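Local coordinates for flagella basal body P-ring formation protein FlgA (Salmonella typhimurium, PDB 3TEE) that takes part in building the flagellar P-ring in the periplasm, probably as a chaperone or modulator of ring assembly, at residues 81-86 with 92-97; 54-57 with 62-65; 145-150 with 174-179; 13-18 with 68-73. All coordinates share one frame; numbering follows the deposited sequence.

How the contacts relate
Contacts 3 and 4 are buried and wholly apolar between side chains. Contacts 1 and 2 are partly buried and include backbone hydrogen bonds, weak in contact 1. Contacts 2 and 4 share strand 62-79: contact 2 pairs it with strand 53-59, while contact 4 sets the turn just after helix 2-14 against it. They touch where V55 CG2 lies 4.0 Å from V68 CG2. Contact 1 belongs to the loop after that strand and to strand 94-100, its neighbour in the same sheet. Contact 3 lies in a separate five-stranded sheet, its centre about 57 Å from that of contact 2. Contact 2 alone is true strand pairing; contact 3 is side-chain packing between crossed strands.

Contact 1. Residues 81-86 with 92-97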
loop_
_atom_site.group_PDB
_atom_site.type_symbol
_atom_site.label_atom_id
_atom_site.label_comp_id
_atom_site.label_asym_id
_atom_site.label_seq_id
_atom_site.Cartn_x
_atom_site.Cartn_y
_atom_site.Cartn_z
ATOM N N ALA A 81 -9.134 16.947 8.688
ATOM C CA ALA A 81 -9.108 18.390 8.394
ATOM C C ALA A 81 -8.963 18.534 6.907
ATOM O O ALA A 81 -8.411 17.622 6.298
ATOM C CB ALA A 81 -7.919 19.065 9.099
ATOM N N PRO A 82 -9.358 19.671 6.278
ATOM C CA PRO A 82 -9.143 19.811 4.832
ATOM C C PRO A 82 -7.687 19.610 4.442
ATOM O O PRO A 82 -6.777 20.067 5.151
ATOM C CB PRO A 82 -9.579 21.275 4.558
ATOM C CG PRO A 82 -10.570 21.556 5.613
ATOM C CD PRO A 82 -10.021 20.872 6.835
ATOM N N ILE A 83 -7.459 18.874 3.340
ATOM C CA ILE A 83 -6.124 18.644 2.823
ATOM C C ILE A 83 -6.120 19.083 1.367
ATOM O O ILE A 83 -6.939 18.610 0.589
ATOM C CB ILE A 83 -5.649 17.164 2.959
ATOM C CG1 ILE A 83 -5.830 16.625 4.388
ATOM C CG2 ILE A 83 -4.180 17.036 2.494
ATOM C CD1 ILE A 83 -5.548 15.054 4.509
ATOM N N ALA A 84 -5.185 19.946 0.992
ATOM C CA ALA A 84 -5.074 20.399 -0.398
ATOM C C ALA A 84 -4.270 19.399 -1.194
ATOM O O ALA A 84 -3.478 18.649 -0.615
ATOM C CB ALA A 84 -4.395 21.762 -0.445
ATOM N N ARG A 85 -4.440 19.393 -2.534
ATOM C CA ARG A 85 -3.638 18.566 -3.445
ATOM C C ARG A 85 -2.168 18.972 -3.179
ATOM O O ARG A 85 -1.895 20.158 -3.008
ATOM C CB ARG A 85 -4.023 18.855 -4.913
ATOM C CG ARG A 85 -3.118 18.169 -5.938
ATOM C CD ARG A 85 -3.454 18.566 -7.361
ATOM N NE ARG A 85 -2.247 18.730 -8.176
ATOM C CZ ARG A 85 -1.643 19.894 -8.403
ATOM N NH1 ARG A 85 -2.125 21.016 -7.880
ATOM N NH2 ARG A 85 -0.549 19.945 -9.153
ATOM N N GLY A 86 -1.293 17.991 -2.982
ATOM C CA GLY A 86 0.105 18.256 -2.656
ATOM C C GLY A 86 0.392 18.382 -1.170
ATOM O O GLY A 86 1.558 18.394 -0.775
ATOM N N ALA A 92 -2.472 15.660 12.311
ATOM C CA ALA A 92 -3.405 16.775 12.447
ATOM C C ALA A 92 -4.520 16.704 11.393
ATOM O O ALA A 92 -5.576 17.299 11.590
ATOM C CB ALA A 92 -2.659 18.100 12.313
ATOM N N ASN A 93 -4.304 15.995 10.279
ATOM C CA ASN A 93 -5.318 15.999 9.216
ATOM C C ASN A 93 -5.881 14.638 8.774
ATOM O O ASN A 93 -6.714 14.598 7.881
ATOM C CB ASN A 93 -4.844 16.858 8.035
ATOM C CG ASN A 93 -3.631 16.303 7.327
ATOM O OD1 ASN A 93 -3.317 15.119 7.433
ATOM N ND2 ASN A 93 -2.981 17.120 6.512
ATOM N N VAL A 94 -5.381 13.524 9.354
ATOM C CA VAL A 94 -5.906 12.173 9.068
ATOM C C VAL A 94 -5.971 11.440 10.380
ATOM O O VAL A 94 -5.043 11.567 11.188
ATOM C CB VAL A 94 -5.131 11.328 8.010
ATOM C CG1 VAL A 94 -5.211 11.940 6.620
ATOM C CG2 VAL A 94 -3.679 11.071 8.435
ATOM N N THR A 95 -7.050 10.670 10.601
ATOM C CA THR A 95 -7.234 9.923 11.846
ATOM C C THR A 95 -7.914 8.579 11.608
ATOM O O THR A 95 -8.434 8.312 10.536
ATOM C CB THR A 95 -8.129 10.724 12.821
ATOM O OG1 THR A 95 -9.434 10.893 12.257
ATOM C CG2 THR A 95 -7.554 12.053 13.159
ATOM N N LEU A 96 -8.028 7.811 12.670
ATOM C CA LEU A 96 -8.712 6.523 12.652
ATOM C C LEU A 96 -10.140 6.752 13.061
ATOM O O LEU A 96 -10.406 7.405 14.067
ATOM C CB LEU A 96 -8.037 5.547 13.627
ATOM C CG LEU A 96 -6.700 4.938 13.240
ATOM C CD1 LEU A 96 -6.260 3.994 14.332
ATOM C CD2 LEU A 96 -6.788 4.100 11.935
ATOM N N LYS A 97 -11.064 6.229 12.258
ATOM C CA LYS A 97 -12.485 6.287 12.447
ATOM C C LYS A 97 -12.980 4.836 12.506
ATOM O O LYS A 97 -12.406 3.956 11.845
ATOM C CB LYS A 97 -13.081 7.007 11.233
ATOM C CG LYS A 97 -14.448 7.581 11.464
ATOM C CD LYS A 97 -14.743 8.687 10.462
ATOM C CE LYS A 97 -16.137 9.232 10.664
ATOM N NZ LYS A 97 -16.452 10.312 9.694
HETATM O O HOH W 1 -4.252 19.862 6.163
#
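I83 and N93 carry most of this contact, with A81 and V94 beside them. The apolar part is made by the CG1-CD1 arm of I83. It crosses the N93 side chain at about a right angle. CG1 of I83 comes within 3.6 Å of N93 ND2, and CD1 of I83 lies 3.6 Å from N93 CG. The arm is extended (chi2 172°), which carries CD1 on to V94, 3.8 Å from its CG1. At the other end, CB of A81 rests 3.9 Å from CB of N93.

The direct polar link is slight. A81 N gives a weak hydrogen bond to N93 O at 3.5 Å. A water adds a second link: it donates to P82 O at 2.7 Å and accepts from N93 ND2 at 3.0 Å.

Both ends of the N93 amide are also tied within the loop. OD1 accepts from T90 N and ND2 donates to K88 O, so the rotation of the amide is fixed. The chi1 of 66° places CG between the backbone N and the carbonyl carbon, and the amide turns back over the loop. V94 continues into the interior against V77 and I115.

The loop leaves strand 62-79 and returns as strand 94-100. This strand-loop-strand arrangement probably belongs to the SAF domain of the CpaB/FlgA-like family.

Contact 2. Residues 54-57 with 62-65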
loop_
_atom_site.group_PDB
_atom_site.type_symbol
_atom_site.label_atom_id
_atom_site.label_comp_id
_atom_site.label_asym_id
_atom_site.label_seq_id
_atom_site.Cartn_x
_atom_site.Cartn_y
_atom_site.Cartn_z
ATOM N N ASN A 54 -17.491 -15.635 -1.288
ATOM C CA ASN A 54 -17.785 -17.039 -1.527
ATOM C C ASN A 54 -16.887 -17.853 -0.604
ATOM O O ASN A 54 -15.694 -17.564 -0.485
ATOM C CB ASN A 54 -17.546 -17.420 -3.003
ATOM C CG ASN A 54 -18.441 -16.656 -3.968
ATOM O OD1 ASN A 54 -19.662 -16.575 -3.798
ATOM N ND2 ASN A 54 -17.845 -16.073 -5.000
ATOM N N VAL A 55 -17.467 -18.836 0.076
ATOM C CA VAL A 55 -16.712 -19.719 0.973
ATOM C C VAL A 55 -16.869 -21.138 0.474
ATOM O O VAL A 55 -18.000 -21.591 0.289
ATOM C CB VAL A 55 -17.200 -19.608 2.440
ATOM C CG1 VAL A 55 -16.523 -20.658 3.340
ATOM C CG2 VAL A 55 -16.980 -18.205 2.987
ATOM N N VAL A 56 -15.751 -21.854 0.337
ATOM C CA VAL A 56 -15.762 -23.259 -0.013
ATOM C C VAL A 56 -15.856 -24.015 1.324
ATOM O O VAL A 56 -15.107 -23.716 2.253
ATOM C CB VAL A 56 -14.532 -23.680 -0.859
ATOM C CG1 VAL A 56 -14.510 -25.197 -1.071
ATOM C CG2 VAL A 56 -14.547 -22.954 -2.209
ATOM N N ALA A 57 -16.820 -24.930 1.440
ATOM C CA ALA A 57 -16.993 -25.728 2.659
ATOM C C ALA A 57 -16.881 -27.183 2.252
ATOM O O ALA A 57 -17.685 -27.674 1.445
ATOM C CB ALA A 57 -18.351 -25.447 3.298
ATOM N N GLU A 62 -18.107 -33.885 -0.308
ATOM C CA GLU A 62 -18.777 -32.627 -0.625
ATOM C C GLU A 62 -17.805 -31.494 -0.762
ATOM O O GLU A 62 -16.896 -31.366 0.048
ATOM C CB GLU A 62 -19.814 -32.203 0.439
ATOM C CG GLU A 62 -20.960 -33.175 0.662
ATOM C CD GLU A 62 -21.831 -32.850 1.861
ATOM O OE1 GLU A 62 -21.897 -31.667 2.259
ATOM O OE2 GLU A 62 -22.480 -33.782 2.379
ATOM N N LYS A 63 -18.072 -30.599 -1.706
ATOM C CA LYS A 63 -17.345 -29.352 -1.854
ATOM C C LYS A 63 -18.421 -28.290 -2.116
ATOM O O LYS A 63 -18.803 -28.062 -3.261
ATOM C CB LYS A 63 -16.294 -29.435 -2.984
ATOM C CG LYS A 63 -15.543 -28.115 -3.156
ATOM C CD LYS A 63 -14.628 -28.166 -4.381
ATOM C CE LYS A 63 -13.758 -26.939 -4.445
ATOM N NZ LYS A 63 -13.048 -26.871 -5.746
ATOM N N ARG A 64 -18.955 -27.704 -1.050
ATOM C CA ARG A 64 -20.035 -26.716 -1.168
ATOM C C ARG A 64 -19.480 -25.353 -1.453
ATOM O O ARG A 64 -18.433 -25.002 -0.895
ATOM C CB ARG A 64 -20.859 -26.627 0.136
ATOM C CG ARG A 64 -21.387 -27.982 0.658
ATOM C CD ARG A 64 -22.325 -28.682 -0.311
ATOM N NE ARG A 64 -22.992 -29.807 0.341
ATOM C CZ ARG A 64 -24.147 -30.326 -0.052
ATOM N NH1 ARG A 64 -24.769 -29.845 -1.121
ATOM N NH2 ARG A 64 -24.697 -31.322 0.628
ATOM N N TYR A 65 -20.198 -24.565 -2.283
ATOM C CA TYR A 65 -19.843 -23.175 -2.569
ATOM C C TYR A 65 -20.886 -22.339 -1.849
ATOM O O TYR A 65 -22.041 -22.275 -2.288
ATOM C CB TYR A 65 -19.872 -22.850 -4.078
ATOM C CG TYR A 65 -18.882 -23.572 -4.966
ATOM C CD1 TYR A 65 -17.622 -23.935 -4.491
ATOM C CD2 TYR A 65 -19.157 -23.793 -6.312
ATOM C CE1 TYR A 65 -16.687 -24.562 -5.322
ATOM C CE2 TYR A 65 -18.221 -24.389 -7.157
ATOM C CZ TYR A 65 -16.991 -24.783 -6.654
ATOM O OH TYR A 65 -16.081 -25.397 -7.482
#
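V56 faces Y65 and K63 across two antiparallel strands. V56 and Y65 form a non-hydrogen-bonded pair. Their side chains lie side by side and point the same way. CG2 of V56 sits 4.0 Å from Y65 CD1 and meets the ring at an oblique angle. The other branch of V56 serves K63. With chi1 at 174°, CG1 is anti to the backbone N and comes 3.7 Å from K63 CG. The two side chains cross obliquely. K63 is extended beyond CG, and its CE also passes near V56 CG1. Its amine makes a weak hydrogen bond to a glycerol, probably left from crystallisation.

A57 and R64 are the hydrogen-bonded pair, with side chains on the other face. A57 N donates to R64 O at 2.8 Å, and R64 N returns a bond of 2.8 Å to A57 O. Their CB atoms are 4.2 Å apart. R64 then bends at chi2 (-61°), and its end leads away from A57 toward E62. NE of R64 reaches E62 OE1 at 2.9 Å in a salt bridge. OE1 lies close to the guanidinium plane, but NE stands well above the plane of the carboxylate. E62 OE2 is hydrogen-bonded to S35 OG, so both carboxylate oxygens have a partner.

The strands form a beta hairpin, and C59 beyond A57 is disulfide-bonded to C36. Strand 40-42 pairs with the far edge of strand 53-59. V55 and A57 both touch F41, while V55 also packs on L7 and F11 of helix 2-14.

Contact 3. Residues 145-150 with 174-179; sequences QRVQVI and ARVRMT
V176 packs against V147 and V149, and this trio is the tight part of the contact. A chi1 of 180° swings CG1 of V176 to the side opposite its backbone N. That puts it at both partners at once: V147 CG2 at 3.6 Å and V149 CG2 at 3.7 Å. V149 and V176 meet tip to tip. V147 comes in at a slant, its CG2 also touching the second branch of V176 (CG2 to CG2, 3.8 Å). All three valines are buried, and each turns its CB toward the opposite segment.

The strands themselves stay apart. The axes of 146-150 and 174-178 approach to 8.5 Å and cross at 99°. They are not neighbours in their sheet, because strand 157-164 runs between them and pairs with both. The sheet has five strands in sequence order, and its first and last strands, 146-152 and 194-197, also pair. The sheet therefore wraps round on itself or folds over, and V147, V149 and V176 meet across its interior. I194 and I196 add to this core, touching V176 and V149 respectively.

M178 forms the looser margin. Its CB does not point at the other segment, but the chain bends (chi2 -47°) and brings SD to 4.3 Å from V149 CG2. It also rests on A160 and V184.

The alternate residues belong to the solvent side. R146 and Q148 turn away from strand 173-178, and R146 makes a salt bridge to E161 on strand 157-164. R175 and R177, on the other segment, are exposed.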
loop_
_atom_site.group_PDB
_atom_site.type_symbol
_atom_site.label_atom_id
_atom_site.label_comp_id
_atom_site.label_asym_id
_atom_site.label_seq_id
_atom_site.Cartn_x
_atom_site.Cartn_y
_atom_site.Cartn_z
ATOM N N GLN A 145 16.327 20.715 -7.327
ATOM C CA GLN A 145 17.109 20.528 -6.107
ATOM C C GLN A 145 18.526 20.062 -6.410
ATOM O O GLN A 145 18.715 19.216 -7.285
ATOM C CB GLN A 145 16.423 19.468 -5.241
ATOM C CG GLN A 145 16.756 19.479 -3.768
ATOM C CD GLN A 145 15.692 18.693 -3.040
ATOM O OE1 GLN A 145 15.730 17.459 -2.977
ATOM N NE2 GLN A 145 14.685 19.387 -2.529
ATOM N N ARG A 146 19.506 20.566 -5.634
ATOM C CA ARG A 146 20.900 20.151 -5.704
ATOM C C ARG A 146 20.941 18.772 -5.060
ATOM O O ARG A 146 20.395 18.586 -3.968
ATOM C CB ARG A 146 21.804 21.144 -4.952
ATOM C CG ARG A 146 23.290 20.784 -4.979
ATOM C CD ARG A 146 24.156 21.878 -4.383
ATOM N NE ARG A 146 25.485 21.385 -4.013
ATOM C CZ ARG A 146 25.817 20.965 -2.795
ATOM N NH1 ARG A 146 24.921 20.970 -1.815
ATOM N NH2 ARG A 146 27.047 20.536 -2.547
ATOM N N VAL A 147 21.499 17.783 -5.765
ATOM C CA VAL A 147 21.551 16.402 -5.261
ATOM C C VAL A 147 22.959 15.850 -5.407
ATOM O O VAL A 147 23.766 16.408 -6.152
ATOM C CB VAL A 147 20.528 15.466 -5.959
ATOM C CG1 VAL A 147 19.088 15.843 -5.618
ATOM C CG2 VAL A 147 20.745 15.430 -7.472
ATOM N N GLN A 148 23.224 14.728 -4.738
ATOM C CA GLN A 148 24.502 14.044 -4.796
ATOM C C GLN A 148 24.309 12.733 -5.538
ATOM O O GLN A 148 23.402 11.959 -5.222
ATOM C CB GLN A 148 25.068 13.787 -3.376
ATOM C CG GLN A 148 25.719 15.010 -2.729
ATOM C CD GLN A 148 27.134 15.265 -3.200
ATOM O OE1 GLN A 148 27.456 16.352 -3.684
ATOM N NE2 GLN A 148 28.022 14.289 -3.035
ATOM N N VAL A 149 25.141 12.513 -6.551
ATOM C CA VAL A 149 25.142 11.283 -7.335
ATOM C C VAL A 149 26.299 10.437 -6.801
ATOM O O VAL A 149 27.436 10.912 -6.731
ATOM C CB VAL A 149 25.260 11.546 -8.858
ATOM C CG1 VAL A 149 25.425 10.240 -9.628
ATOM C CG2 VAL A 149 24.059 12.332 -9.381
ATOM N N ILE A 150 25.997 9.204 -6.414
ATOM C CA ILE A 150 26.959 8.256 -5.866
ATOM C C ILE A 150 26.956 7.005 -6.726
ATOM O O ILE A 150 25.972 6.268 -6.752
ATOM C CB ILE A 150 26.671 7.944 -4.361
ATOM C CG1 ILE A 150 26.622 9.246 -3.511
ATOM C CG2 ILE A 150 27.682 6.923 -3.793
ATOM C CD1 ILE A 150 26.047 9.097 -2.077
ATOM N N ALA A 174 15.556 8.954 -10.492
ATOM C CA ALA A 174 15.708 10.399 -10.644
ATOM C C ALA A 174 16.800 10.689 -11.660
ATOM O O ALA A 174 17.861 10.063 -11.634
ATOM C CB ALA A 174 16.030 11.065 -9.318
ATOM N N ARG A 175 16.494 11.587 -12.598
ATOM C CA ARG A 175 17.429 12.046 -13.608
ATOM C C ARG A 175 18.071 13.277 -13.002
ATOM O O ARG A 175 17.425 14.027 -12.257
ATOM C CB ARG A 175 16.738 12.345 -14.951
ATOM C CG ARG A 175 16.104 11.101 -15.587
ATOM C CD ARG A 175 15.308 11.396 -16.856
ATOM N NE ARG A 175 14.579 12.673 -16.826
ATOM C CZ ARG A 175 13.365 12.853 -16.307
ATOM N NH1 ARG A 175 12.713 11.835 -15.750
ATOM N NH2 ARG A 175 12.797 14.053 -16.334
ATOM N N VAL A 176 19.369 13.408 -13.215
ATOM C CA VAL A 176 20.169 14.460 -12.608
ATOM C C VAL A 176 20.997 15.132 -13.679
ATOM O O VAL A 176 21.770 14.468 -14.378
ATOM C CB VAL A 176 21.083 13.875 -11.477
ATOM C CG1 VAL A 176 21.930 14.958 -10.831
ATOM C CG2 VAL A 176 20.276 13.123 -10.422
ATOM N N ARG A 177 20.871 16.455 -13.779
ATOM C CA ARG A 177 21.689 17.191 -14.720
ATOM C C ARG A 177 23.002 17.562 -14.013
ATOM O O ARG A 177 22.991 18.218 -12.968
ATOM C CB ARG A 177 20.937 18.434 -15.225
ATOM C CG ARG A 177 21.707 19.262 -16.231
ATOM C CD ARG A 177 20.981 20.576 -16.527
ATOM N NE ARG A 177 21.724 21.284 -17.564
ATOM C CZ ARG A 177 22.773 22.067 -17.342
ATOM N NH1 ARG A 177 23.159 22.342 -16.100
ATOM N NH2 ARG A 177 23.426 22.603 -18.355
ATOM N N MET A 178 24.121 17.099 -14.561
ATOM C CA MET A 178 25.461 17.453 -14.079
ATOM C C MET A 178 25.763 18.878 -14.569
ATOM O O MET A 178 25.104 19.363 -15.501
ATOM C CB MET A 178 26.520 16.456 -14.599
ATOM C CG MET A 178 26.157 14.999 -14.330
ATOM S SD MET A 178 25.590 14.706 -12.640
ATOM C CE MET A 178 27.094 14.386 -11.907
ATOM N N THR A 179 26.751 19.545 -13.954
ATOM C CA THR A 179 27.119 20.928 -14.274
ATOM C C THR A 179 27.353 21.228 -15.766
ATOM O O THR A 179 26.969 22.303 -16.228
ATOM C CB THR A 179 28.188 21.463 -13.297
ATOM O OG1 THR A 179 28.276 22.883 -13.438
ATOM C CG2 THR A 179 29.563 20.814 -13.498
#

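Contact 4. Residues 13-18 with 68-73; sequences QRLAGF and VNVQAT
The one aromatic ring here, that of F18, lends neither face nor edge to strand 68-73. F18 meets T73 through the backbone, with the two carbonyl oxygens, F18 O and T73 O, 4.4 Å apart. F18 CB is 6.6 Å from A72 CB, and the ring beyond it leads farther away. The ring packs instead on L49 and L110. T73 O is hydrogen-bonded to S19 OG, just past F18.

The side-chain contact comes from L15. Its CD2 methyl reaches both strand partners, A72 CB at 3.8 Å and V70 CG1 at 4.2 Å. L15 and V70 approach tip to tip. In V70 a chi1 of 179° directs the CG1 branch at the leucine. V22 of strand 21-26 touches both L15 and V70, so the methyl groups share one apolar patch.

L15 is the first residue after helix 2-14 to leave helical angles. The chain turns tightly here. A16 N is hydrogen-bonded to Q13 O at 3.2 Å, and F18 N is hydrogen-bonded to L15 O at 2.9 Å. The turn leads toward strand 21-26.

L15, V70 and A72 are buried, while Q71 points away from the turn after the helix. The side chains meet through methyl groups alone, and no polar bond joins the segments. This contact therefore probably owes its stability mainly to burial of apolar surface.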
loop_
_atom_site.group_PDB
_atom_site.type_symbol
_atom_site.label_atom_id
_atom_site.label_comp_id
_atom_site.label_asym_id
_atom_site.label_seq_id
_atom_site.Cartn_x
_atom_site.Cartn_y
_atom_site.Cartn_z
ATOM N N GLN A 13 -11.961 -14.906 13.682
ATOM C CA GLN A 13 -10.536 -15.285 13.849
ATOM C C GLN A 13 -9.711 -14.814 12.628
ATOM O O GLN A 13 -8.643 -14.229 12.805
ATOM C CB GLN A 13 -10.380 -16.801 14.038
ATOM C CG GLN A 13 -10.885 -17.257 15.416
ATOM C CD GLN A 13 -11.023 -18.749 15.609
ATOM O OE1 GLN A 13 -10.906 -19.532 14.664
ATOM N NE2 GLN A 13 -11.329 -19.168 16.850
ATOM N N ARG A 14 -10.229 -15.032 11.409
ATOM C CA ARG A 14 -9.546 -14.580 10.179
ATOM C C ARG A 14 -9.334 -13.058 10.154
ATOM O O ARG A 14 -8.348 -12.570 9.584
ATOM C CB ARG A 14 -10.390 -14.920 8.960
ATOM C CG ARG A 14 -10.176 -16.304 8.473
ATOM C CD ARG A 14 -11.026 -16.532 7.247
ATOM N NE ARG A 14 -10.572 -15.801 6.059
ATOM C CZ ARG A 14 -9.584 -16.186 5.259
ATOM N NH1 ARG A 14 -8.891 -17.287 5.528
ATOM N NH2 ARG A 14 -9.261 -15.460 4.199
ATOM N N LEU A 15 -10.272 -12.319 10.759
ATOM C CA LEU A 15 -10.270 -10.844 10.753
ATOM C C LEU A 15 -9.660 -10.245 12.013
ATOM O O LEU A 15 -9.804 -9.040 12.236
ATOM C CB LEU A 15 -11.705 -10.324 10.498
ATOM C CG LEU A 15 -12.210 -10.191 9.032
ATOM C CD1 LEU A 15 -11.801 -11.339 8.143
ATOM C CD2 LEU A 15 -13.743 -10.095 8.969
ATOM N N ALA A 16 -8.927 -11.068 12.817
ATOM C CA ALA A 16 -8.264 -10.585 14.032
ATOM C C ALA A 16 -7.281 -9.431 13.640
ATOM O O ALA A 16 -6.614 -9.502 12.609
ATOM C CB ALA A 16 -7.511 -11.725 14.726
ATOM N N GLY A 17 -7.298 -8.345 14.384
ATOM C CA GLY A 17 -6.455 -7.206 14.024
ATOM C C GLY A 17 -7.092 -6.235 13.036
ATOM O O GLY A 17 -6.653 -5.089 12.980
ATOM N N PHE A 18 -8.135 -6.654 12.248
ATOM C CA PHE A 18 -8.873 -5.768 11.314
ATOM C C PHE A 18 -10.229 -5.336 11.921
ATOM O O PHE A 18 -10.667 -4.188 11.751
ATOM C CB PHE A 18 -9.176 -6.459 9.967
ATOM C CG PHE A 18 -8.036 -6.737 9.007
ATOM C CD1 PHE A 18 -7.555 -5.741 8.165
ATOM C CD2 PHE A 18 -7.505 -8.019 8.883
ATOM C CE1 PHE A 18 -6.537 -6.017 7.238
ATOM C CE2 PHE A 18 -6.488 -8.293 7.961
ATOM C CZ PHE A 18 -6.014 -7.293 7.139
ATOM N N VAL A 68 -21.901 -15.890 1.367
ATOM C CA VAL A 68 -22.155 -15.281 2.672
ATOM C C VAL A 68 -21.949 -13.770 2.569
ATOM O O VAL A 68 -21.201 -13.295 1.724
ATOM C CB VAL A 68 -21.296 -15.867 3.846
ATOM C CG1 VAL A 68 -21.490 -17.377 4.020
ATOM C CG2 VAL A 68 -19.817 -15.526 3.684
ATOM N N ASN A 69 -22.576 -13.048 3.457
ATOM C CA ASN A 69 -22.344 -11.624 3.613
ATOM C C ASN A 69 -21.630 -11.474 4.975
ATOM O O ASN A 69 -22.095 -11.994 5.988
ATOM C CB ASN A 69 -23.641 -10.813 3.584
ATOM C CG ASN A 69 -23.356 -9.341 3.846
ATOM O OD1 ASN A 69 -23.488 -8.857 4.962
ATOM N ND2 ASN A 69 -22.797 -8.649 2.872
ATOM N N VAL A 70 -20.497 -10.800 4.972
ATOM C CA VAL A 70 -19.721 -10.597 6.198
ATOM C C VAL A 70 -19.681 -9.103 6.525
ATOM O O VAL A 70 -19.066 -8.320 5.814
ATOM C CB VAL A 70 -18.300 -11.200 6.081
ATOM C CG1 VAL A 70 -17.482 -10.974 7.358
ATOM C CG2 VAL A 70 -18.349 -12.681 5.702
ATOM N N GLN A 71 -20.335 -8.727 7.607
ATOM C CA GLN A 71 -20.283 -7.339 8.095
ATOM C C GLN A 71 -19.094 -7.264 9.045
ATOM O O GLN A 71 -19.028 -8.044 9.997
ATOM C CB GLN A 71 -21.573 -6.975 8.842
ATOM C CG GLN A 71 -22.839 -7.064 7.992
ATOM C CD GLN A 71 -24.075 -6.597 8.727
ATOM O OE1 GLN A 71 -24.109 -6.475 9.956
ATOM N NE2 GLN A 71 -25.114 -6.266 7.977
ATOM N N ALA A 72 -18.120 -6.386 8.762
ATOM C CA ALA A 72 -16.944 -6.268 9.632
ATOM C C ALA A 72 -16.782 -4.818 10.017
ATOM O O ALA A 72 -16.755 -3.957 9.134
ATOM C CB ALA A 72 -15.686 -6.790 8.929
ATOM N N THR A 73 -16.797 -4.532 11.331
ATOM C CA THR A 73 -16.644 -3.160 11.860
ATOM C C THR A 73 -15.253 -3.058 12.481
ATOM O O THR A 73 -14.814 -3.972 13.174
ATOM C CB THR A 73 -17.784 -2.776 12.840
ATOM O OG1 THR A 73 -19.033 -2.902 12.170
ATOM C CG2 THR A 73 -17.682 -1.327 13.349
#